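Local coordinates for geranyltranstransferase (Enterococcus faecalis, PDB 3P8L), which probably catalyses the condensation of geranyl diphosphate with isopentenyl diphosphate to give farnesyl diphosphate, using magnesium, at residues 51-56 and 188-193; 84-89 and 123-128; 160-165 and 183-188. All coordinates share one frame; numbering follows the deposited sequence. Where two conformers were deposited one is given.

In the fold
The three contacts join helices of the all-alpha isoprenoid synthase fold, and their centres lie about 14 to 16 Å apart. Contact 1 sits almost at the centre of the chain and is buried, with no other chain touching it. Contact 2, about 12 Å out, is buried too and packs partly on the second subunit; contact 3, at about 13 Å, also meets that subunit but is only partly buried. Contacts 1 and 3 share helix 175-200 and overlap at Ala188. Arg54 of contact 1 packs on His84 of contact 2. Their chemistry differs: an arginine laid on aliphatic groups, a tyrosine-leucine face, and two lysines passing a glycine backbone, an aspartate nearby but no salt bridge.

Contact 1: residues 51-56 and 188-193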
loop_
_atom_site.group_PDB
_atom_site.type_symbol
_atom_site.label_atom_id
_atom_site.label_comp_id
_atom_site.label_asym_id
_atom_site.label_seq_id
_atom_site.Cartn_x
_atom_site.Cartn_y
_atom_site.Cartn_z
ATOM N N LYS A 51 6.315 19.578 -7.373
ATOM C CA LYS A 51 5.423 20.223 -8.343
ATOM C C LYS A 51 3.960 19.834 -8.161
ATOM O O LYS A 51 3.092 20.517 -8.686
ATOM C CB LYS A 51 5.867 19.935 -9.788
ATOM C CG LYS A 51 7.315 20.345 -10.096
ATOM C CD LYS A 51 7.558 20.526 -11.594
ATOM C CE LYS A 51 7.564 19.201 -12.369
ATOM N NZ LYS A 51 8.934 18.658 -12.593
ATOM N N ARG A 52 3.698 18.731 -7.439
ATOM C CA ARG A 52 2.337 18.222 -7.173
ATOM C C ARG A 52 1.579 17.944 -8.461
ATOM O O ARG A 52 0.355 18.157 -8.551
ATOM C CB ARG A 52 1.545 19.188 -6.268
ATOM C CG ARG A 52 2.253 19.532 -4.957
ATOM C CD ARG A 52 2.008 18.449 -3.938
ATOM N NE ARG A 52 2.501 18.829 -2.625
ATOM C CZ ARG A 52 3.369 18.127 -1.907
ATOM N NH1 ARG A 52 3.845 16.953 -2.340
ATOM N NH2 ARG A 52 3.744 18.596 -0.734
ATOM N N LEU A 53 2.328 17.497 -9.461
ATOM C CA LEU A 53 1.825 17.256 -10.800
ATOM C C LEU A 53 0.652 16.297 -10.828
ATOM O O LEU A 53 -0.351 16.561 -11.505
ATOM C CB LEU A 53 2.945 16.753 -11.720
ATOM C CG LEU A 53 2.548 16.372 -13.151
ATOM C CD1 LEU A 53 1.938 17.569 -13.873
ATOM C CD2 LEU A 53 3.733 15.812 -13.935
ATOM N N ARG A 54 0.753 15.211 -10.072
ATOM C CA ARG A 54 -0.281 14.180 -10.094
ATOM C C ARG A 54 -1.663 14.604 -9.528
ATOM O O ARG A 54 -2.681 14.438 -10.217
ATOM C CB ARG A 54 0.243 12.856 -9.519
ATOM C CG ARG A 54 1.312 12.210 -10.419
ATOM C CD ARG A 54 2.346 11.353 -9.644
ATOM N NE ARG A 54 3.447 10.998 -10.531
ATOM C CZ ARG A 54 4.470 11.793 -10.839
ATOM N NH1 ARG A 54 4.604 12.998 -10.283
ATOM N NH2 ARG A 54 5.392 11.362 -11.696
ATOM N N PRO A 55 -1.703 15.140 -8.292
ATOM C CA PRO A 55 -2.962 15.721 -7.810
ATOM C C PRO A 55 -3.445 16.897 -8.669
ATOM O O PRO A 55 -4.655 17.058 -8.843
ATOM C CB PRO A 55 -2.618 16.198 -6.387
ATOM C CG PRO A 55 -1.145 16.289 -6.320
ATOM C CD PRO A 55 -0.656 15.197 -7.247
ATOM N N LEU A 56 -2.516 17.689 -9.206
ATOM C CA LEU A 56 -2.863 18.763 -10.132
ATOM C C LEU A 56 -3.605 18.225 -11.351
ATOM O O LEU A 56 -4.636 18.775 -11.724
ATOM C CB LEU A 56 -1.656 19.632 -10.537
ATOM C CG LEU A 56 -1.986 20.891 -11.363
ATOM C CD1 LEU A 56 -3.014 21.747 -10.603
ATOM C CD2 LEU A 56 -0.757 21.726 -11.750
ATOM N N ALA A 188 1.978 5.083 -15.510
ATOM C CA ALA A 188 0.870 4.415 -14.834
ATOM C C ALA A 188 0.112 5.301 -13.845
ATOM O O ALA A 188 -1.117 5.290 -13.860
ATOM C CB ALA A 188 1.324 3.105 -14.174
ATOM N N LEU A 189 0.831 6.068 -13.015
ATOM C CA LEU A 189 0.189 6.982 -12.045
ATOM C C LEU A 189 -0.407 8.218 -12.737
ATOM O O LEU A 189 -1.377 8.788 -12.253
ATOM C CB LEU A 189 1.177 7.455 -10.949
ATOM C CG LEU A 189 1.761 6.534 -9.868
ATOM C CD1 LEU A 189 2.517 7.373 -8.822
ATOM C CD2 LEU A 189 0.689 5.693 -9.181
ATOM N N ILE A 190 0.221 8.644 -13.827
ATOM C CA ILE A 190 -0.288 9.751 -14.665
ATOM C C ILE A 190 -1.615 9.297 -15.266
ATOM O O ILE A 190 -2.598 10.053 -15.230
ATOM C CB ILE A 190 0.711 10.184 -15.776
ATOM C CG1 ILE A 190 2.052 10.639 -15.176
ATOM C CG2 ILE A 190 0.123 11.311 -16.672
ATOM C CD1 ILE A 190 1.962 11.769 -14.201
ATOM N N GLU A 191 -1.635 8.053 -15.774
ATOM C CA GLU A 191 -2.863 7.469 -16.310
ATOM C C GLU A 191 -3.946 7.378 -15.242
ATOM O O GLU A 191 -5.101 7.764 -15.498
ATOM C CB GLU A 191 -2.595 6.122 -17.000
ATOM C CG GLU A 191 -2.057 6.273 -18.425
ATOM C CD GLU A 191 -1.274 5.062 -18.900
ATOM O OE1 GLU A 191 -1.146 4.097 -18.119
ATOM O OE2 GLU A 191 -0.779 5.079 -20.049
ATOM N N PHE A 192 -3.574 6.923 -14.037
ATOM C CA PHE A 192 -4.523 6.930 -12.926
ATOM C C PHE A 192 -5.093 8.327 -12.688
ATOM O O PHE A 192 -6.292 8.462 -12.445
ATOM C CB PHE A 192 -3.924 6.404 -11.603
ATOM C CG PHE A 192 -4.883 6.517 -10.447
ATOM C CD1 PHE A 192 -5.847 5.536 -10.242
ATOM C CD2 PHE A 192 -4.874 7.639 -9.606
ATOM C CE1 PHE A 192 -6.744 5.641 -9.190
ATOM C CE2 PHE A 192 -5.787 7.762 -8.577
ATOM C CZ PHE A 192 -6.728 6.751 -8.367
ATOM N N ALA A 193 -4.253 9.365 -12.716
ATOM C CA ALA A 193 -4.755 10.710 -12.403
ATOM C C ALA A 193 -5.895 11.120 -13.360
ATOM O O ALA A 193 -6.916 11.655 -12.925
ATOM C CB ALA A 193 -3.644 11.737 -12.443
#
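Arg54 lays its side chain against Leu189 and Ile190, one turn before Ala193, which meets the Arg54 backbone. The apolar part is carried by the arginine stem. With CG beside the backbone N (chi1 -68°) and the chain extended as far as NE, the methylenes run along helix 175-200; Arg54 CG comes 3.9 Å from Ile190 CD1, and Arg54 CD 4.1 Å from Leu189 CD1. Leu53 adds a looser touch, its CD2 lying 4.4 Å from Ile190 CD1.

The guanidinium takes part through its flat side. Ile190 CD1 sits 3.8 Å above the Arg54 guanidinium plane, toward the rim of the group, and the two side chains cross at about a right angle. One turn later in helix 175-200, the methyl of Ala193 packs on the Arg54 carbonyl, CB to O 3.6 Å.

Arg52, at the N-cap position of helix 53-64, forms salt bridges with Glu81 and Glu22. Arg54 belongs to the GKRxRP motif of prenyl synthases, which in relatives lines the isopentenyl diphosphate site. The chemistry implies an apolar contact: helix 175-200 lies against the carbon stem and one guanidinium face, makes no hydrogen bond to the N-H groups here, and shares the arginine with Leu80 and His84 of helix 71-92.

Contact 2: residues 84-89 and 123-128; sequences HTYSLI and GLLTGA
The helix that leads into the first aspartate-rich motif, DDxxxxD, is packed here against helix 114-133, and Tyr86 and Leu124 bring the two backbones closest. Tyr86 stands five residues before the first aspartate of that motif, a position where farnesyl diphosphate synthases commonly carry an aromatic residue that limits product length; a similar role is likely here. The segments run nearly antiparallel, at 163°, with their axes 8.4 Å apart.

The phenol ring and Leu125 lie side by side and point the same way. Leu125 CB makes a CH-pi contact over the face, 3.8 Å from the Tyr86 ring centroid and 15° off its normal, while the methyls reach further along the ring: Leu125 CD1 is 3.6 Å from Tyr86 CE2, and Leu125 CD2 is equally near Tyr86 CZ. This layered fit comes with an unusual tyrosine torsion, chi1 118°, which puts CG close to eclipsing the carbonyl carbon. At the root of the ring, Tyr86 CB meets Leu124 CB at 3.7 Å.

Leu124 then turns its branch the other way. Its CD1 touches two methyls of the facing helix, 3.6 Å from Ile89 CD1 and 3.8 Å from Thr85 CG2. With the Thr85 methyl anti to its backbone N, the hydroxyl is turned to Glu81 O, one turn back, and only carbon is presented to the leucine.

The Tyr86 ring also meets His90 edge-to-face and touches Met158 and Val159 of helix 158-167, while Asp122 of the second subunit packs against it. Around Leu124, Met42 and Ile46 of helix 36-47 and Ile29 of helix 13-31 continue the apolar core, so the pair lies between the subunit interface and the N-terminal helices.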
loop_
_atom_site.group_PDB
_atom_site.type_symbol
_atom_site.label_atom_id
_atom_site.label_comp_id
_atom_site.label_asym_id
_atom_site.label_seq_id
_atom_site.Cartn_x
_atom_site.Cartn_y
_atom_site.Cartn_z
ATOM N N HIS A 84 2.912 8.810 -4.715
ATOM C CA HIS A 84 4.051 9.475 -5.305
ATOM C C HIS A 84 5.180 9.784 -4.283
ATOM O O HIS A 84 6.328 9.486 -4.553
ATOM C CB HIS A 84 3.632 10.760 -5.971
ATOM C CG HIS A 84 4.768 11.456 -6.633
ATOM N ND1 HIS A 84 5.546 10.844 -7.589
ATOM C CD2 HIS A 84 5.275 12.698 -6.468
ATOM C CE1 HIS A 84 6.477 11.685 -7.999
ATOM N NE2 HIS A 84 6.328 12.819 -7.343
ATOM N N THR A 85 4.814 10.376 -3.142
ATOM C CA THR A 85 5.743 10.722 -2.049
ATOM C C THR A 85 6.413 9.466 -1.486
ATOM O O THR A 85 7.618 9.464 -1.251
ATOM C CB THR A 85 5.019 11.473 -0.878
ATOM O OG1 THR A 85 4.311 12.607 -1.392
ATOM C CG2 THR A 85 6.013 11.944 0.210
ATOM N N TYR A 86 5.637 8.397 -1.273
ATOM C CA TYR A 86 6.220 7.143 -0.814
ATOM C C TYR A 86 7.264 6.663 -1.821
ATOM O O TYR A 86 8.370 6.305 -1.419
ATOM C CB TYR A 86 5.167 6.042 -0.473
ATOM C CG TYR A 86 5.251 4.788 -1.324
ATOM C CD1 TYR A 86 6.289 3.878 -1.160
ATOM C CD2 TYR A 86 4.294 4.506 -2.303
ATOM C CE1 TYR A 86 6.409 2.746 -1.965
ATOM C CE2 TYR A 86 4.392 3.361 -3.102
ATOM C CZ TYR A 86 5.470 2.491 -2.934
ATOM O OH TYR A 86 5.591 1.343 -3.683
ATOM N N SER A 87 6.944 6.693 -3.120
ATOM C CA SER A 87 7.842 6.080 -4.098
ATOM C C SER A 87 9.197 6.826 -4.118
ATOM O O SER A 87 10.246 6.201 -4.288
ATOM C CB SER A 87 7.215 6.062 -5.499
ATOM O OG SER A 87 7.321 7.348 -6.094
ATOM N N LEU A 88 9.155 8.143 -3.896
ATOM C CA LEU A 88 10.360 8.976 -3.834
ATOM C C LEU A 88 11.242 8.642 -2.628
ATOM O O LEU A 88 12.461 8.516 -2.776
ATOM C CB LEU A 88 10.021 10.464 -3.815
ATOM C CG LEU A 88 9.300 11.031 -5.037
ATOM C CD1 LEU A 88 9.083 12.502 -4.800
ATOM C CD2 LEU A 88 10.063 10.763 -6.363
ATOM N N ILE A 89 10.630 8.490 -1.457
ATOM C CA ILE A 89 11.344 8.064 -0.248
ATOM C C ILE A 89 12.123 6.752 -0.478
ATOM O O ILE A 89 13.313 6.643 -0.154
ATOM C CB ILE A 89 10.382 7.923 0.961
ATOM C CG1 ILE A 89 9.760 9.284 1.320
ATOM C CG2 ILE A 89 11.123 7.342 2.169
ATOM C CD1 ILE A 89 8.683 9.201 2.433
ATOM N N GLY A 123 4.346 3.455 5.303
ATOM C CA GLY A 123 3.250 4.101 5.982
ATOM C C GLY A 123 2.474 5.006 5.030
ATOM O O GLY A 123 1.237 5.051 5.064
ATOM N N LEU A 124 3.199 5.688 4.148
ATOM C CA LEU A 124 2.577 6.507 3.149
ATOM C C LEU A 124 1.837 5.686 2.094
ATOM O O LEU A 124 0.733 6.068 1.703
ATOM C CB LEU A 124 3.572 7.485 2.521
ATOM C CG LEU A 124 3.825 8.747 3.377
ATOM C CD1 LEU A 124 5.115 9.374 2.912
ATOM C CD2 LEU A 124 2.672 9.757 3.290
ATOM N N LEU A 125 2.465 4.598 1.621
ATOM C CA LEU A 125 1.819 3.618 0.744
ATOM C C LEU A 125 0.502 3.082 1.349
ATOM O O LEU A 125 -0.542 3.159 0.695
ATOM C CB LEU A 125 2.764 2.455 0.378
ATOM C CG LEU A 125 2.219 1.269 -0.448
ATOM C CD1 LEU A 125 1.467 1.719 -1.688
ATOM C CD2 LEU A 125 3.368 0.362 -0.910
ATOM N N THR A 126 0.546 2.559 2.579
ATOM C CA THR A 126 -0.651 2.019 3.236
ATOM C C THR A 126 -1.670 3.138 3.486
ATOM O O THR A 126 -2.895 2.950 3.319
ATOM C CB THR A 126 -0.313 1.319 4.586
ATOM O OG1 THR A 126 0.781 0.415 4.399
ATOM C CG2 THR A 126 -1.503 0.516 5.103
ATOM N N GLY A 127 -1.150 4.305 3.850
ATOM C CA GLY A 127 -1.950 5.507 4.099
ATOM C C GLY A 127 -2.755 5.969 2.902
ATOM O O GLY A 127 -3.882 6.404 3.044
ATOM N N ALA A 128 -2.154 5.906 1.723
ATOM C CA ALA A 128 -2.859 6.265 0.494
ATOM C C ALA A 128 -4.138 5.425 0.305
ATOM O O ALA A 128 -5.213 5.971 -0.007
ATOM C CB ALA A 128 -1.943 6.085 -0.666
#

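Contact 3: residues 160-165 and 183-188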
loop_
_atom_site.group_PDB
_atom_site.type_symbol
_atom_site.label_atom_id
_atom_site.label_comp_id
_atom_site.label_asym_id
_atom_site.label_seq_id
_atom_site.Cartn_x
_atom_site.Cartn_y
_atom_site.Cartn_z
ATOM N N SER A 160 6.764 -2.639 -10.795
ATOM C CA SER A 160 7.385 -3.355 -11.930
ATOM C C SER A 160 8.245 -2.446 -12.789
ATOM O O SER A 160 9.315 -2.849 -13.237
ATOM C CB SER A 160 6.330 -4.047 -12.791
ATOM O OG SER A 160 6.066 -5.339 -12.278
ATOM N N GLY A 161 7.780 -1.211 -12.977
ATOM C CA GLY A 161 8.543 -0.165 -13.676
ATOM C C GLY A 161 9.856 0.213 -13.005
ATOM O O GLY A 161 10.874 0.379 -13.689
ATOM N N GLN A 162 9.827 0.374 -11.674
ATOM C CA GLN A 162 11.021 0.692 -10.893
ATOM C C GLN A 162 12.030 -0.456 -11.009
ATOM O O GLN A 162 13.242 -0.227 -11.149
ATOM C CB GLN A 162 10.659 0.976 -9.416
ATOM C CG GLN A 162 9.875 2.297 -9.194
ATOM C CD GLN A 162 9.405 2.524 -7.749
ATOM O OE1 GLN A 162 9.046 1.591 -7.039
ATOM N NE2 GLN A 162 9.374 3.779 -7.334
ATOM N N MET A 163 11.521 -1.685 -10.935
ATOM C CA MET A 163 12.371 -2.866 -11.092
ATOM C C MET A 163 12.993 -2.913 -12.503
ATOM O O MET A 163 14.204 -3.114 -12.642
ATOM C CB MET A 163 11.620 -4.157 -10.746
ATOM C CG MET A 163 12.540 -5.410 -10.648
ATOM S SD MET A 163 13.541 -5.585 -9.152
ATOM C CE MET A 163 14.931 -4.565 -9.479
ATOM N N GLY A 164 12.167 -2.675 -13.526
ATOM C CA GLY A 164 12.631 -2.554 -14.908
ATOM C C GLY A 164 13.723 -1.514 -15.096
ATOM O O GLY A 164 14.729 -1.783 -15.759
ATOM N N ASP A 165 13.536 -0.338 -14.493
ATOM C CA ASP A 165 14.513 0.764 -14.579
ATOM C C ASP A 165 15.887 0.412 -14.004
ATOM O O ASP A 165 16.914 0.754 -14.590
ATOM C CB ASP A 165 13.979 2.034 -13.902
ATOM C CG ASP A 165 14.704 3.297 -14.362
ATOM O OD1 ASP A 165 14.867 3.499 -15.582
ATOM O OD2 ASP A 165 15.101 4.105 -13.502
ATOM N N GLU A 183 6.482 3.785 -19.201
ATOM C CA GLU A 183 5.041 3.573 -19.139
ATOM C C GLU A 183 4.575 2.998 -17.804
ATOM O O GLU A 183 3.487 3.327 -17.322
ATOM C CB GLU A 183 4.642 2.605 -20.240
ATOM C CG GLU A 183 3.232 2.720 -20.739
ATOM C CD GLU A 183 3.108 2.107 -22.125
ATOM O OE1 GLU A 183 3.733 2.640 -23.073
ATOM O OE2 GLU A 183 2.407 1.082 -22.262
ATOM N N LYS A 184 5.369 2.104 -17.226
ATOM C CA LYS A 184 4.987 1.516 -15.938
ATOM C C LYS A 184 5.451 2.389 -14.773
ATOM O O LYS A 184 4.679 2.651 -13.859
ATOM C CB LYS A 184 5.480 0.071 -15.797
ATOM C CG LYS A 184 4.730 -0.929 -16.688
ATOM C CD LYS A 184 5.208 -2.367 -16.474
ATOM C CE LYS A 184 6.554 -2.653 -17.152
ATOM N NZ LYS A 184 6.429 -2.787 -18.633
ATOM N N LYS A 185 6.683 2.879 -14.843
ATOM C CA LYS A 185 7.293 3.637 -13.743
ATOM C C LYS A 185 6.698 5.050 -13.562
ATOM O O LYS A 185 6.549 5.526 -12.436
ATOM C CB LYS A 185 8.801 3.730 -13.974
ATOM C CG LYS A 185 9.631 4.311 -12.837
ATOM C CD LYS A 185 10.961 4.823 -13.381
ATOM C CE LYS A 185 12.052 4.906 -12.319
ATOM N NZ LYS A 185 11.902 6.086 -11.426
ATOM N N THR A 186 6.379 5.708 -14.675
ATOM C CA THR A 186 5.902 7.089 -14.684
ATOM C C THR A 186 4.484 7.187 -15.263
ATOM O O THR A 186 3.622 7.847 -14.694
ATOM C CB THR A 186 6.862 7.995 -15.498
ATOM O OG1 THR A 186 8.184 7.906 -14.952
ATOM C CG2 THR A 186 6.408 9.463 -15.511
ATOM N N GLY A 187 4.257 6.510 -16.387
ATOM C CA GLY A 187 2.987 6.587 -17.110
ATOM C C GLY A 187 1.791 6.134 -16.305
ATOM O O GLY A 187 0.725 6.751 -16.378
ATOM N N ALA A 188 1.978 5.083 -15.510
ATOM C CA ALA A 188 0.870 4.415 -14.834
ATOM C C ALA A 188 0.112 5.301 -13.845
ATOM O O ALA A 188 -1.117 5.290 -13.860
ATOM C CB ALA A 188 1.324 3.105 -14.174
#
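Gly161 lies against the backbone of Lys185 and the CB of Lys184, and this is the tight part of the contact. Having no side chain, the glycine brings its CA within 4.0 Å of Lys185 CA and 3.7 Å of Lys184 CB, and the helix axes approach to 7.4 Å at 133°. The two lysines part around it. Lys184 passes Ser160 CB with its CD, then folds back at chi3 and chi4 so that its NZ bonds to Ala180 O in its own helix. Lys185 sets out with CG anti to its backbone N (chi1 -172°), its CB 3.8 Å from Gly161 C.

Toward Asp165, on the more open side, the fit loosens. Asp165 OD2 touches Lys185 CE at 3.4 Å, yet the ammonium NZ of Lys185 stays 4.3 Å from that oxygen, beyond a salt bridge; Lys185 NZ has a weak, long ion pair with Asp91.

Lys185 and Thr186 form the KT pair of prenyl synthases, which in relatives lies at the allylic substrate site, and a wider pi-type turn shapes helix 175-200 there. Thr186 bonds to Gln223 of helix 205-230, while Ser160 OG of helix 158-167 hydrogen-bonds with Asn155 O in its own chain and with the backbone N of Asn35 of the second subunit.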